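Local coordinates for putative ABC transporter (Thermobispora bispora, PDB 4PE6), which probably binds carbohydrates or related small solutes for uptake by an ABC transporter, and holds a four-carbon sugar acid in its ligand pocket here, at residues W131-A136 with Y165-K170; K137-S142 with V207-G212; N148-R153 with K195-V200; R240-W245 with V289-K294. One frame throughout, in Å; residues are numbered along the deposited sequence.

Contact 1 of 4, residues W131-A136 with Y165-K170; sequences WATYAA and YETTKK. With LTH ((2R,3S)-2,3,4-trihydroxybutanoic acid), chain C.
The hydroxyl OG1 of Thr-168 has two partners: the carbonyl of Met-164 one turn back in its own helix, and a water that spans to the facing helix, where it donates to Ala-132 O at 2.9 Å. No direct hydrogen bond joins the two segments, whose axes cross at -40° and approach to 8.9 Å. Small groups permit this: Ala-132 CB rests 3.8 Å from Thr-167 CB, and Thr-167 CG2 meets Thr-133 OG1 at 3.7 Å, the two threonines crossing at about a right angle. Both hydroxyls bond carbonyls of their own helix, Val-129 and Glu-163. Trp-131 has CG anti to the backbone N (chi1 174°), which carries the indole off to the pocket, where CZ3 meets ligand O4 edge-on at 3.5 Å. A serine here would remove that edge, and the ligand's O4 and C3 would probably lose a pocket wall. Methyl packing plus one bridging water thus join two helices that both contribute to the ligand pocket, Trp-131 coming from this contact.

Contact 2 of 4, residues K137-S142 with V207-G212; sequences KPVLES and VDAVIG
Helix segment 137-142 runs almost antiparallel to strand 209-211, at 170° between their directions and 9.2 Å between axes, with Val-139 and Ala-209 nearest in the backbone. The helix is kinked where this segment begins: proline has no N-H to give at position 138, and the N of Val-139 also lacks a bond to the preceding turn. Val-139 carries much of the contact. Its CG1, anti to the backbone N (chi1 168°), meets Ala-209 CB at 3.5 Å, tighter than usual for two methyl carbons, and Ile-211 CG1 at 4.0 Å; the valine and isoleucine slide past each other in opposite directions. Leu-140 reaches over from the next position, its CD2 4.1 Å from Ile-211 CD1, the two chains crossing at about a right angle. On the helix itself Ser-142 OG donates to Val-139 O at 2.8 Å, tilted 20° from the carbonyl plane. Lys-137 NZ and Glu-141 OE2 both bond Tyr-175 OH, away from the strand. Val-210 points to the other face of the sheet, onto helix 216-226. This is the helix-on-sheet packing of an alpha/beta lobe of a periplasmic binding protein: no polar bond crosses, so the fit rests on aliphatic shape, closest where Val-139 meets Ala-209.

Contact 3 of 4, residues N148-R153 with K195-V200; sequences NVIVVR and KAVLGV
Val-197, Ile-150 and Val-152 bury the most surface here, and the valine of the helix serves both strand residues, one methyl for each. Its CG2 lies 3.9 Å from Val-152 CG2, the two valines crossing at about a right angle, while its CG1 is 4.3 Å from Ile-150 CD1. That split follows from chi1 168°, which sets CG1 anti to the backbone N and CG2 anti to the carbonyl carbon. Ile-150 also extends its CD1 tip to tip toward Val-200 CG2, at 4.1 Å. The contact is wholly aliphatic, with no hydrogen bond across it. Strand and helix run at 148°, their axes 10.2 Å apart. Helix 190-200 is the connection of a beta-alpha-beta crossover from strand 178-185 to strand 209-211, and it covers strand 147-153, which lies between those two in the sheet. Val-210 of strand 209-211 touches both Ile-150 and Val-152, and Ala-222 and Phe-223 of helix 216-226 close against Val-197.

Contact 4 of 4, residues R240-W245 with V289-K294; sequences RALSYW and VLIEEK
Leu-242 and Ile-291 reach toward each other tip to tip, CD2 of the leucine 4.1 Å from CD1 of the isoleucine. The isoleucine is an ordinary extended rotamer, with CG1 anti to the carbonyl carbon and CD1 continuing the chain outward. The leucine is less usual: its chi1 of -91° and chi2 of 30° both lie off the preferred values. It also packs on Trp-299 and Ala-256. One turn along the helix, Trp-245 has CG anti to the backbone N (chi1 -166°), and this carries the benzo end of the indole to the backbone of Ile-291. CH2 stands 3.9 Å from Ile-291 O, with the oxygen at the ring's edge and in its plane. The approach is too long for a hydrogen bond, yet the slightly positive C-H rim facing an oxygen is probably a mildly favourable meeting. Elsewhere the indole makes a cation-pi contact with Arg-296 and meets the ring of Phe-235. The contact joins helix 239-247 to the chain leaving strand 283-290 for helix 293-302, with Ile-291 also bonded through its backbone to Ala-256 of strand 255-258. Since no hydrogen bond spans the two segments, the join depends on apolar packing and on the indole edge meeting a carbonyl.

Contacts 2, 3 and 4 are buried and almost wholly apolar, whereas contact 1 is partly buried and adds a bridging water and threonine hydroxyls. Contacts 1 and 2 share helix 128-142 and touch: Ile-211 packs against both Ala-136 and Thr-168. Contacts 2 and 3 reach neighbouring strands of one sheet, bonded through the backbones of Ile-150 and Ile-211, and pack helices on its two faces, 128-142 on one and 190-200 on the other. Contact 4 reaches the same sheet farther along, at strand 283-290, and only there does an aromatic edge meet a backbone carbonyl. Contact 1 alone includes a residue of the ligand pocket.

Contact 1 of 4, residues W131-A136 with Y165-K170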
loop_
_atom_site.group_PDB
_atom_site.type_symbol
_atom_site.label_atom_id
_atom_site.label_comp_id
_atom_site.label_asym_id
_atom_site.label_seq_id
_atom_site.Cartn_x
_atom_site.Cartn_y
_atom_site.Cartn_z
ATOM N N TRP A 131 -0.207 4.237 -9.366
ATOM C CA TRP A 131 -0.808 2.935 -9.074
ATOM C C TRP A 131 -2.189 2.863 -9.671
ATOM O O TRP A 131 -2.468 2.004 -10.493
ATOM C CB TRP A 131 -0.840 2.704 -7.565
ATOM C CG TRP A 131 -1.560 1.459 -7.081
ATOM C CD1 TRP A 131 -2.177 0.498 -7.830
ATOM C CD2 TRP A 131 -1.755 1.095 -5.722
ATOM N NE1 TRP A 131 -2.740 -0.471 -6.999
ATOM C CE2 TRP A 131 -2.492 -0.121 -5.705
ATOM C CE3 TRP A 131 -1.389 1.678 -4.510
ATOM C CZ2 TRP A 131 -2.865 -0.761 -4.522
ATOM C CZ3 TRP A 131 -1.754 1.024 -3.322
ATOM C CH2 TRP A 131 -2.473 -0.197 -3.350
ATOM N N ALA A 132 -3.060 3.791 -9.284
ATOM C CA ALA A 132 -4.426 3.767 -9.819
ATOM C C ALA A 132 -4.472 3.779 -11.340
ATOM O O ALA A 132 -5.349 3.160 -11.930
ATOM C CB ALA A 132 -5.263 4.910 -9.238
ATOM N N THR A 133 -3.527 4.486 -11.986
ATOM C CA THR A 133 -3.508 4.564 -13.430
ATOM C C THR A 133 -3.055 3.224 -14.019
ATOM O O THR A 133 -3.661 2.723 -14.960
ATOM C CB THR A 133 -2.605 5.738 -13.909
ATOM O OG1 THR A 133 -3.082 6.963 -13.339
ATOM C CG2 THR A 133 -2.610 5.878 -15.452
ATOM N N TYR A 134 -2.005 2.638 -13.453
ATOM C CA TYR A 134 -1.535 1.321 -13.896
ATOM C C TYR A 134 -2.565 0.210 -13.659
ATOM O O TYR A 134 -2.539 -0.816 -14.336
ATOM C CB TYR A 134 -0.224 0.941 -13.202
ATOM C CG TYR A 134 1.003 1.656 -13.722
ATOM C CD1 TYR A 134 1.287 1.708 -15.086
ATOM C CD2 TYR A 134 1.909 2.256 -12.838
ATOM C CE1 TYR A 134 2.425 2.350 -15.557
ATOM C CE2 TYR A 134 3.037 2.903 -13.295
ATOM C CZ TYR A 134 3.292 2.947 -14.652
ATOM O OH TYR A 134 4.409 3.586 -15.099
ATOM N N ALA A 135 -3.474 0.416 -12.713
ATOM C CA ALA A 135 -4.488 -0.602 -12.393
ATOM C C ALA A 135 -5.688 -0.462 -13.312
ATOM O O ALA A 135 -6.336 -1.457 -13.630
ATOM C CB ALA A 135 -4.934 -0.469 -10.958
ATOM N N ALA A 136 -5.996 0.765 -13.733
ATOM C CA ALA A 136 -7.213 1.000 -14.471
ATOM C C ALA A 136 -6.967 1.064 -15.975
ATOM O O ALA A 136 -7.636 0.369 -16.739
ATOM C CB ALA A 136 -7.891 2.266 -13.990
ATOM N N TYR A 165 -9.416 6.658 -5.854
ATOM C CA TYR A 165 -10.797 6.567 -6.334
ATOM C C TYR A 165 -11.076 7.725 -7.321
ATOM O O TYR A 165 -11.701 7.524 -8.365
ATOM C CB TYR A 165 -11.836 6.527 -5.174
ATOM C CG TYR A 165 -13.270 6.304 -5.630
ATOM C CD1 TYR A 165 -13.604 5.196 -6.413
ATOM C CD2 TYR A 165 -14.296 7.197 -5.292
ATOM C CE1 TYR A 165 -14.900 4.990 -6.858
ATOM C CE2 TYR A 165 -15.596 6.991 -5.744
ATOM C CZ TYR A 165 -15.885 5.872 -6.515
ATOM O OH TYR A 165 -17.145 5.636 -6.983
ATOM N N GLU A 166 -10.606 8.926 -7.005
ATOM C CA GLU A 166 -10.762 10.037 -7.931
ATOM C C GLU A 166 -10.054 9.726 -9.230
ATOM O O GLU A 166 -10.581 10.014 -10.312
ATOM C CB GLU A 166 -10.217 11.353 -7.353
ATOM C CG GLU A 166 -10.972 11.842 -6.140
ATOM C CD GLU A 166 -12.441 12.041 -6.428
ATOM O OE1 GLU A 166 -12.762 12.792 -7.384
ATOM O OE2 GLU A 166 -13.278 11.423 -5.721
ATOM N N THR A 167 -8.856 9.155 -9.138
ATOM C CA THR A 167 -8.097 8.822 -10.337
ATOM C C THR A 167 -8.854 7.760 -11.157
ATOM O O THR A 167 -9.029 7.918 -12.368
ATOM C CB THR A 167 -6.676 8.328 -10.015
ATOM O OG1 THR A 167 -5.985 9.308 -9.246
ATOM C CG2 THR A 167 -5.894 8.070 -11.262
ATOM N N THR A 168 -9.339 6.710 -10.498
ATOM C CA THR A 168 -10.081 5.672 -11.198
ATOM C C THR A 168 -11.306 6.249 -11.919
ATOM O O THR A 168 -11.569 5.884 -13.057
ATOM C CB THR A 168 -10.546 4.550 -10.254
ATOM O OG1 THR A 168 -9.410 3.981 -9.595
ATOM C CG2 THR A 168 -11.245 3.462 -11.052
ATOM N N LYS A 169 -12.038 7.152 -11.265
ATOM C CA LYS A 169 -13.218 7.743 -11.900
ATOM C C LYS A 169 -12.807 8.578 -13.115
ATOM O O LYS A 169 -13.446 8.523 -14.167
ATOM C CB LYS A 169 -14.012 8.589 -10.910
ATOM C CG LYS A 169 -14.737 7.769 -9.836
ATOM C CD LYS A 169 -15.636 8.640 -8.973
ATOM C CE LYS A 169 -14.833 9.650 -8.172
ATOM N NZ LYS A 169 -15.641 10.350 -7.131
ATOM N N LYS A 170 -11.734 9.342 -12.965
ATOM C CA LYS A 170 -11.219 10.162 -14.062
ATOM C C LYS A 170 -10.863 9.338 -15.298
ATOM O O LYS A 170 -11.230 9.686 -16.415
ATOM C CB LYS A 170 -10.002 10.933 -13.602
ATOM C CG LYS A 170 -9.566 11.978 -14.597
ATOM C CD LYS A 170 -8.275 12.643 -14.159
ATOM C CE LYS A 170 -7.813 13.662 -15.200
ATOM N NZ LYS A 170 -6.345 13.539 -15.442
HETATM O O1 LTH C . -3.072 -1.771 0.449
HETATM C C1 LTH C . -2.951 -1.005 1.474
HETATM O O LTH C . -3.363 -1.252 2.628
HETATM C C2 LTH C . -2.144 0.307 1.314
HETATM O O2 LTH C . -2.150 1.075 2.544
HETATM C C3 LTH C . -2.713 1.191 0.224
HETATM O O3 LTH C . -4.070 1.512 0.520
HETATM C C4 LTH C . -1.901 2.500 0.170
HETATM O O4 LTH C . -0.560 2.124 -0.241
HETATM O O HOH W 1 -7.712 2.364 -10.495
#

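Contact 2 of 4, residues K137-S142 with V207-G212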
loop_
_atom_site.group_PDB
_atom_site.type_symbol
_atom_site.label_atom_id
_atom_site.label_comp_id
_atom_site.label_asym_id
_atom_site.label_seq_id
_atom_site.Cartn_x
_atom_site.Cartn_y
_atom_site.Cartn_z
ATOM N N LYS A 137 -6.010 1.883 -16.413
ATOM C CA LYS A 137 -5.893 2.143 -17.845
ATOM C C LYS A 137 -5.584 0.898 -18.700
ATOM O O LYS A 137 -6.277 0.646 -19.688
ATOM C CB LYS A 137 -4.903 3.282 -18.142
ATOM C CG LYS A 137 -4.940 3.742 -19.590
ATOM C CD LYS A 137 -4.273 5.104 -19.763
ATOM C CE LYS A 137 -4.207 5.565 -21.218
ATOM N NZ LYS A 137 -5.450 5.248 -21.980
ATOM N N PRO A 138 -4.540 0.129 -18.344
ATOM C CA PRO A 138 -4.279 -1.083 -19.129
ATOM C C PRO A 138 -5.427 -2.095 -19.085
ATOM O O PRO A 138 -5.623 -2.869 -20.047
ATOM C CB PRO A 138 -3.013 -1.682 -18.477
ATOM C CG PRO A 138 -2.467 -0.640 -17.566
ATOM C CD PRO A 138 -3.602 0.283 -17.221
ATOM N N VAL A 139 -6.176 -2.090 -17.988
ATOM C CA VAL A 139 -7.309 -2.994 -17.850
ATOM C C VAL A 139 -8.428 -2.607 -18.819
ATOM O O VAL A 139 -8.987 -3.458 -19.520
ATOM C CB VAL A 139 -7.794 -3.050 -16.386
ATOM C CG1 VAL A 139 -9.135 -3.737 -16.269
ATOM C CG2 VAL A 139 -6.759 -3.770 -15.524
ATOM N N LEU A 140 -8.715 -1.317 -18.901
ATOM C CA LEU A 140 -9.725 -0.847 -19.831
ATOM C C LEU A 140 -9.283 -1.047 -21.286
ATOM O O LEU A 140 -10.107 -1.402 -22.142
ATOM C CB LEU A 140 -10.057 0.611 -19.555
ATOM C CG LEU A 140 -10.721 0.799 -18.178
ATOM C CD1 LEU A 140 -10.747 2.253 -17.763
ATOM C CD2 LEU A 140 -12.127 0.218 -18.160
ATOM N N GLU A 141 -7.999 -0.825 -21.566
ATOM C CA GLU A 141 -7.475 -1.113 -22.896
ATOM C C GLU A 141 -7.648 -2.587 -23.240
ATOM O O GLU A 141 -8.022 -2.908 -24.360
ATOM C CB GLU A 141 -6.000 -0.726 -23.042
ATOM C CG GLU A 141 -5.748 0.768 -23.088
ATOM C CD GLU A 141 -6.167 1.415 -24.398
ATOM O OE1 GLU A 141 -5.750 0.949 -25.486
ATOM O OE2 GLU A 141 -6.893 2.426 -24.325
ATOM N N SER A 142 -7.389 -3.472 -22.283
ATOM C CA SER A 142 -7.475 -4.921 -22.528
ATOM C C SER A 142 -8.886 -5.402 -22.863
ATOM O O SER A 142 -9.047 -6.486 -23.418
ATOM C CB SER A 142 -6.928 -5.720 -21.346
ATOM O OG SER A 142 -7.934 -5.889 -20.352
ATOM N N VAL A 207 -19.460 -9.309 -16.684
ATOM C CA VAL A 207 -18.445 -8.374 -16.205
ATOM C C VAL A 207 -17.135 -8.650 -16.922
ATOM O O VAL A 207 -16.594 -9.724 -16.803
ATOM C CB VAL A 207 -18.250 -8.524 -14.678
ATOM C CG1 VAL A 207 -17.126 -7.620 -14.191
ATOM C CG2 VAL A 207 -19.550 -8.199 -13.950
ATOM N N ASP A 208 -16.604 -7.658 -17.629
ATOM C CA ASP A 208 -15.367 -7.829 -18.398
ATOM C C ASP A 208 -14.100 -7.551 -17.584
ATOM O O ASP A 208 -13.025 -8.123 -17.842
ATOM C CB ASP A 208 -15.441 -6.944 -19.631
ATOM C CG ASP A 208 -16.664 -7.265 -20.474
ATOM O OD1 ASP A 208 -16.673 -8.368 -21.033
ATOM O OD2 ASP A 208 -17.627 -6.461 -20.538
ATOM N N ALA A 209 -14.213 -6.684 -16.597
ATOM C CA ALA A 209 -13.075 -6.369 -15.757
ATOM C C ALA A 209 -13.495 -5.939 -14.364
ATOM O O ALA A 209 -14.562 -5.357 -14.183
ATOM C CB ALA A 209 -12.237 -5.274 -16.402
ATOM N N VAL A 210 -12.609 -6.178 -13.405
ATOM C CA VAL A 210 -12.781 -5.667 -12.063
ATOM C C VAL A 210 -11.553 -4.880 -11.654
ATOM O O VAL A 210 -10.467 -5.443 -11.484
ATOM C CB VAL A 210 -13.060 -6.792 -11.063
ATOM C CG1 VAL A 210 -13.322 -6.205 -9.689
ATOM C CG2 VAL A 210 -14.234 -7.629 -11.555
ATOM N N ILE A 211 -11.738 -3.565 -11.531
ATOM C CA ILE A 211 -10.667 -2.642 -11.206
ATOM C C ILE A 211 -10.666 -2.471 -9.696
ATOM O O ILE A 211 -11.563 -1.827 -9.117
ATOM C CB ILE A 211 -10.850 -1.286 -11.911
ATOM C CG1 ILE A 211 -10.839 -1.476 -13.431
ATOM C CG2 ILE A 211 -9.743 -0.330 -11.514
ATOM C CD1 ILE A 211 -11.087 -0.209 -14.229
ATOM N N GLY A 212 -9.664 -3.056 -9.064
ATOM C CA GLY A 212 -9.601 -3.082 -7.628
ATOM C C GLY A 212 -8.294 -2.617 -7.059
ATOM O O GLY A 212 -7.486 -1.971 -7.745
#

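Contact 3 of 4, residues N148-R153 with K195-V200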
loop_
_atom_site.group_PDB
_atom_site.type_symbol
_atom_site.label_atom_id
_atom_site.label_comp_id
_atom_site.label_asym_id
_atom_site.label_seq_id
_atom_site.Cartn_x
_atom_site.Cartn_y
_atom_site.Cartn_z
ATOM N N ASN A 148 -18.528 -4.022 -19.387
ATOM C CA ASN A 148 -19.001 -3.784 -18.047
ATOM C C ASN A 148 -17.881 -4.014 -17.042
ATOM O O ASN A 148 -17.129 -4.990 -17.133
ATOM C CB ASN A 148 -20.178 -4.708 -17.730
ATOM C CG ASN A 148 -21.386 -4.443 -18.604
ATOM O OD1 ASN A 148 -21.703 -3.285 -18.928
ATOM N ND2 ASN A 148 -22.104 -5.511 -18.960
ATOM N N VAL A 149 -17.758 -3.101 -16.094
ATOM C CA VAL A 149 -16.753 -3.229 -15.052
ATOM C C VAL A 149 -17.302 -3.067 -13.647
ATOM O O VAL A 149 -18.324 -2.372 -13.419
ATOM C CB VAL A 149 -15.598 -2.230 -15.234
ATOM C CG1 VAL A 149 -14.906 -2.459 -16.557
ATOM C CG2 VAL A 149 -16.099 -0.803 -15.108
ATOM N N ILE A 150 -16.598 -3.693 -12.696
ATOM C CA ILE A 150 -16.862 -3.476 -11.284
ATOM C C ILE A 150 -15.666 -2.722 -10.699
ATOM O O ILE A 150 -14.523 -3.061 -10.984
ATOM C CB ILE A 150 -17.074 -4.804 -10.537
ATOM C CG1 ILE A 150 -18.375 -5.457 -10.993
ATOM C CG2 ILE A 150 -17.053 -4.599 -9.023
ATOM C CD1 ILE A 150 -18.642 -6.808 -10.365
ATOM N N VAL A 151 -15.939 -1.690 -9.909
ATOM C CA VAL A 151 -14.898 -1.005 -9.156
ATOM C C VAL A 151 -14.948 -1.503 -7.719
ATOM O O VAL A 151 -15.989 -1.418 -7.061
ATOM C CB VAL A 151 -15.096 0.530 -9.171
ATOM C CG1 VAL A 151 -13.982 1.248 -8.401
ATOM C CG2 VAL A 151 -15.162 1.042 -10.601
ATOM N N VAL A 152 -13.802 -1.966 -7.228
ATOM C CA VAL A 152 -13.650 -2.381 -5.852
ATOM C C VAL A 152 -12.701 -1.418 -5.179
ATOM O O VAL A 152 -11.516 -1.384 -5.488
ATOM C CB VAL A 152 -13.065 -3.800 -5.734
ATOM C CG1 VAL A 152 -12.943 -4.175 -4.274
ATOM C CG2 VAL A 152 -13.889 -4.828 -6.517
ATOM N N ARG A 153 -13.230 -0.607 -4.277
ATOM C CA ARG A 153 -12.434 0.374 -3.577
ATOM C C ARG A 153 -11.508 -0.248 -2.538
ATOM O O ARG A 153 -11.745 -1.359 -2.010
ATOM C CB ARG A 153 -13.335 1.411 -2.925
ATOM C CG ARG A 153 -14.147 2.186 -3.947
ATOM C CD ARG A 153 -15.024 3.271 -3.329
ATOM N NE ARG A 153 -14.234 4.299 -2.674
ATOM C CZ ARG A 153 -14.728 5.470 -2.249
ATOM N NH1 ARG A 153 -16.004 5.747 -2.382
ATOM N NH2 ARG A 153 -13.945 6.356 -1.665
ATOM N N LYS A 195 -16.213 -11.440 -0.981
ATOM C CA LYS A 195 -17.558 -11.414 -0.410
ATOM C C LYS A 195 -18.418 -10.318 -1.051
ATOM O O LYS A 195 -19.567 -10.568 -1.417
ATOM C CB LYS A 195 -17.494 -11.198 1.099
ATOM C CG LYS A 195 -18.798 -11.489 1.806
ATOM C CD LYS A 195 -18.829 -10.886 3.212
ATOM C CE LYS A 195 -20.000 -11.451 4.006
ATOM N NZ LYS A 195 -19.620 -12.620 4.847
ATOM N N ALA A 196 -17.859 -9.113 -1.192
ATOM C CA ALA A 196 -18.616 -7.994 -1.752
ATOM C C ALA A 196 -18.966 -8.213 -3.234
ATOM O O ALA A 196 -20.095 -7.943 -3.652
ATOM C CB ALA A 196 -17.854 -6.690 -1.579
ATOM N N VAL A 197 -18.012 -8.692 -4.024
ATOM C CA VAL A 197 -18.284 -8.972 -5.437
ATOM C C VAL A 197 -19.311 -10.105 -5.581
ATOM O O VAL A 197 -20.226 -10.017 -6.387
ATOM C CB VAL A 197 -16.989 -9.307 -6.218
ATOM C CG1 VAL A 197 -17.282 -9.876 -7.603
ATOM C CG2 VAL A 197 -16.108 -8.064 -6.332
ATOM N N LEU A 198 -19.131 -11.175 -4.812
ATOM C CA LEU A 198 -20.056 -12.312 -4.852
ATOM C C LEU A 198 -21.482 -11.828 -4.623
ATOM O O LEU A 198 -22.431 -12.308 -5.264
ATOM C CB LEU A 198 -19.694 -13.342 -3.774
ATOM C CG LEU A 198 -20.605 -14.558 -3.673
ATOM C CD1 LEU A 198 -20.504 -15.368 -4.955
ATOM C CD2 LEU A 198 -20.269 -15.396 -2.437
ATOM N N GLY A 199 -21.606 -10.877 -3.705
ATOM C CA GLY A 199 -22.873 -10.256 -3.360
ATOM C C GLY A 199 -23.605 -9.633 -4.528
ATOM O O GLY A 199 -24.832 -9.734 -4.592
ATOM N N VAL A 200 -22.882 -9.021 -5.465
ATOM C CA VAL A 200 -23.540 -8.313 -6.574
ATOM C C VAL A 200 -23.634 -9.077 -7.892
ATOM O O VAL A 200 -24.411 -8.694 -8.760
ATOM C CB VAL A 200 -22.893 -6.932 -6.857
ATOM C CG1 VAL A 200 -22.900 -6.069 -5.607
ATOM C CG2 VAL A 200 -21.476 -7.076 -7.420
#

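Contact 4 of 4, residues R240-W245 with V289-K294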
loop_
_atom_site.group_PDB
_atom_site.type_symbol
_atom_site.label_atom_id
_atom_site.label_comp_id
_atom_site.label_asym_id
_atom_site.label_seq_id
_atom_site.Cartn_x
_atom_site.Cartn_y
_atom_site.Cartn_z
ATOM N N ARG A 240 0.831 -15.938 -3.803
ATOM C CA ARG A 240 -0.336 -16.734 -4.179
ATOM C C ARG A 240 -0.995 -16.222 -5.470
ATOM O O ARG A 240 -1.396 -17.017 -6.334
ATOM C CB ARG A 240 -1.358 -16.729 -3.039
ATOM C CG ARG A 240 -2.658 -17.472 -3.354
ATOM C CD ARG A 240 -3.621 -17.418 -2.181
ATOM N NE ARG A 240 -3.041 -18.056 -0.997
ATOM C CZ ARG A 240 -2.544 -17.424 0.061
ATOM N NH1 ARG A 240 -2.544 -16.083 0.147
ATOM N NH2 ARG A 240 -2.039 -18.142 1.054
ATOM N N ALA A 241 -1.111 -14.904 -5.606
ATOM C CA ALA A 241 -1.775 -14.328 -6.784
ATOM C C ALA A 241 -0.915 -14.492 -8.040
ATOM O O ALA A 241 -1.416 -14.841 -9.119
ATOM C CB ALA A 241 -2.099 -12.867 -6.562
ATOM N N LEU A 242 0.382 -14.234 -7.892
ATOM C CA LEU A 242 1.330 -14.437 -8.996
ATOM C C LEU A 242 1.329 -15.876 -9.515
ATOM O O LEU A 242 1.302 -16.101 -10.727
ATOM C CB LEU A 242 2.734 -14.015 -8.578
ATOM C CG LEU A 242 3.119 -12.555 -8.857
ATOM C CD1 LEU A 242 1.962 -11.571 -8.822
ATOM C CD2 LEU A 242 4.194 -12.127 -7.865
ATOM N N SER A 243 1.321 -16.835 -8.594
ATOM C CA SER A 243 1.239 -18.250 -8.947
ATOM C C SER A 243 -0.080 -18.612 -9.634
ATOM O O SER A 243 -0.098 -19.424 -10.567
ATOM C CB SER A 243 1.419 -19.131 -7.703
ATOM O OG SER A 243 2.571 -18.757 -6.954
ATOM N N TYR A 244 -1.184 -18.045 -9.152
ATOM C CA TYR A 244 -2.497 -18.288 -9.743
ATOM C C TYR A 244 -2.539 -17.732 -11.166
ATOM O O TYR A 244 -3.050 -18.381 -12.090
ATOM C CB TYR A 244 -3.594 -17.664 -8.873
ATOM C CG TYR A 244 -4.978 -17.718 -9.474
ATOM C CD1 TYR A 244 -5.782 -18.854 -9.335
ATOM C CD2 TYR A 244 -5.484 -16.635 -10.195
ATOM C CE1 TYR A 244 -7.052 -18.897 -9.888
ATOM C CE2 TYR A 244 -6.745 -16.676 -10.752
ATOM C CZ TYR A 244 -7.523 -17.802 -10.599
ATOM O OH TYR A 244 -8.770 -17.827 -11.157
ATOM N N TRP A 245 -1.985 -16.531 -11.326
ATOM C CA TRP A 245 -1.820 -15.881 -12.623
ATOM C C TRP A 245 -1.078 -16.817 -13.612
ATOM O O TRP A 245 -1.495 -16.981 -14.763
ATOM C CB TRP A 245 -1.070 -14.558 -12.407
ATOM C CG TRP A 245 -1.059 -13.574 -13.537
ATOM C CD1 TRP A 245 -1.716 -13.670 -14.726
ATOM C CD2 TRP A 245 -0.355 -12.326 -13.568
ATOM N NE1 TRP A 245 -1.450 -12.570 -15.504
ATOM C CE2 TRP A 245 -0.621 -11.726 -14.813
ATOM C CE3 TRP A 245 0.479 -11.654 -12.658
ATOM C CZ2 TRP A 245 -0.073 -10.495 -15.182
ATOM C CZ3 TRP A 245 1.027 -10.437 -13.026
ATOM C CH2 TRP A 245 0.745 -9.865 -14.279
ATOM N N VAL A 289 5.395 -0.794 -6.657
ATOM C CA VAL A 289 5.829 -2.111 -7.143
ATOM C C VAL A 289 4.913 -2.530 -8.292
ATOM O O VAL A 289 3.811 -3.058 -8.083
ATOM C CB VAL A 289 5.804 -3.202 -6.038
ATOM C CG1 VAL A 289 6.404 -4.495 -6.563
ATOM C CG2 VAL A 289 6.555 -2.734 -4.793
ATOM N N LEU A 290 5.362 -2.255 -9.510
ATOM C CA LEU A 290 4.652 -2.674 -10.714
ATOM C C LEU A 290 5.274 -3.992 -11.196
ATOM O O LEU A 290 6.461 -4.041 -11.473
ATOM C CB LEU A 290 4.769 -1.586 -11.781
ATOM C CG LEU A 290 4.283 -1.903 -13.198
ATOM C CD1 LEU A 290 2.770 -2.026 -13.242
ATOM C CD2 LEU A 290 4.796 -0.831 -14.169
ATOM N N ILE A 291 4.471 -5.043 -11.278
ATOM C CA ILE A 291 4.940 -6.344 -11.743
ATOM C C ILE A 291 4.392 -6.586 -13.143
ATOM O O ILE A 291 3.291 -7.079 -13.311
ATOM C CB ILE A 291 4.535 -7.471 -10.778
ATOM C CG1 ILE A 291 5.084 -7.156 -9.389
ATOM C CG2 ILE A 291 5.092 -8.811 -11.248
ATOM C CD1 ILE A 291 4.636 -8.115 -8.316
ATOM N N GLU A 292 5.173 -6.196 -14.143
ATOM C CA GLU A 292 4.866 -6.526 -15.529
ATOM C C GLU A 292 5.198 -7.990 -15.797
ATOM O O GLU A 292 5.881 -8.636 -14.999
ATOM C CB GLU A 292 5.620 -5.594 -16.469
ATOM C CG GLU A 292 5.112 -4.169 -16.345
ATOM C CD GLU A 292 5.749 -3.242 -17.342
ATOM O OE1 GLU A 292 6.975 -3.031 -17.261
ATOM O OE2 GLU A 292 5.011 -2.724 -18.201
ATOM N N GLU A 293 4.708 -8.509 -16.919
ATOM C CA GLU A 293 4.789 -9.939 -17.200
ATOM C C GLU A 293 6.212 -10.474 -17.011
ATOM O O GLU A 293 6.411 -11.492 -16.369
ATOM C CB GLU A 293 4.267 -10.256 -18.611
ATOM C CG GLU A 293 4.106 -11.745 -18.897
ATOM C CD GLU A 293 3.629 -12.024 -20.308
ATOM O OE1 GLU A 293 2.562 -11.498 -20.682
ATOM O OE2 GLU A 293 4.311 -12.769 -21.048
ATOM N N LYS A 294 7.195 -9.756 -17.536
ATOM C CA LYS A 294 8.595 -10.179 -17.433
ATOM C C LYS A 294 9.126 -10.321 -15.998
ATOM O O LYS A 294 10.103 -11.046 -15.778
ATOM C CB LYS A 294 9.486 -9.206 -18.209
ATOM C CG LYS A 294 9.438 -7.775 -17.692
ATOM C CD LYS A 294 9.441 -6.766 -18.832
ATOM C CE LYS A 294 9.309 -5.345 -18.301
ATOM N NZ LYS A 294 10.459 -4.958 -17.432
#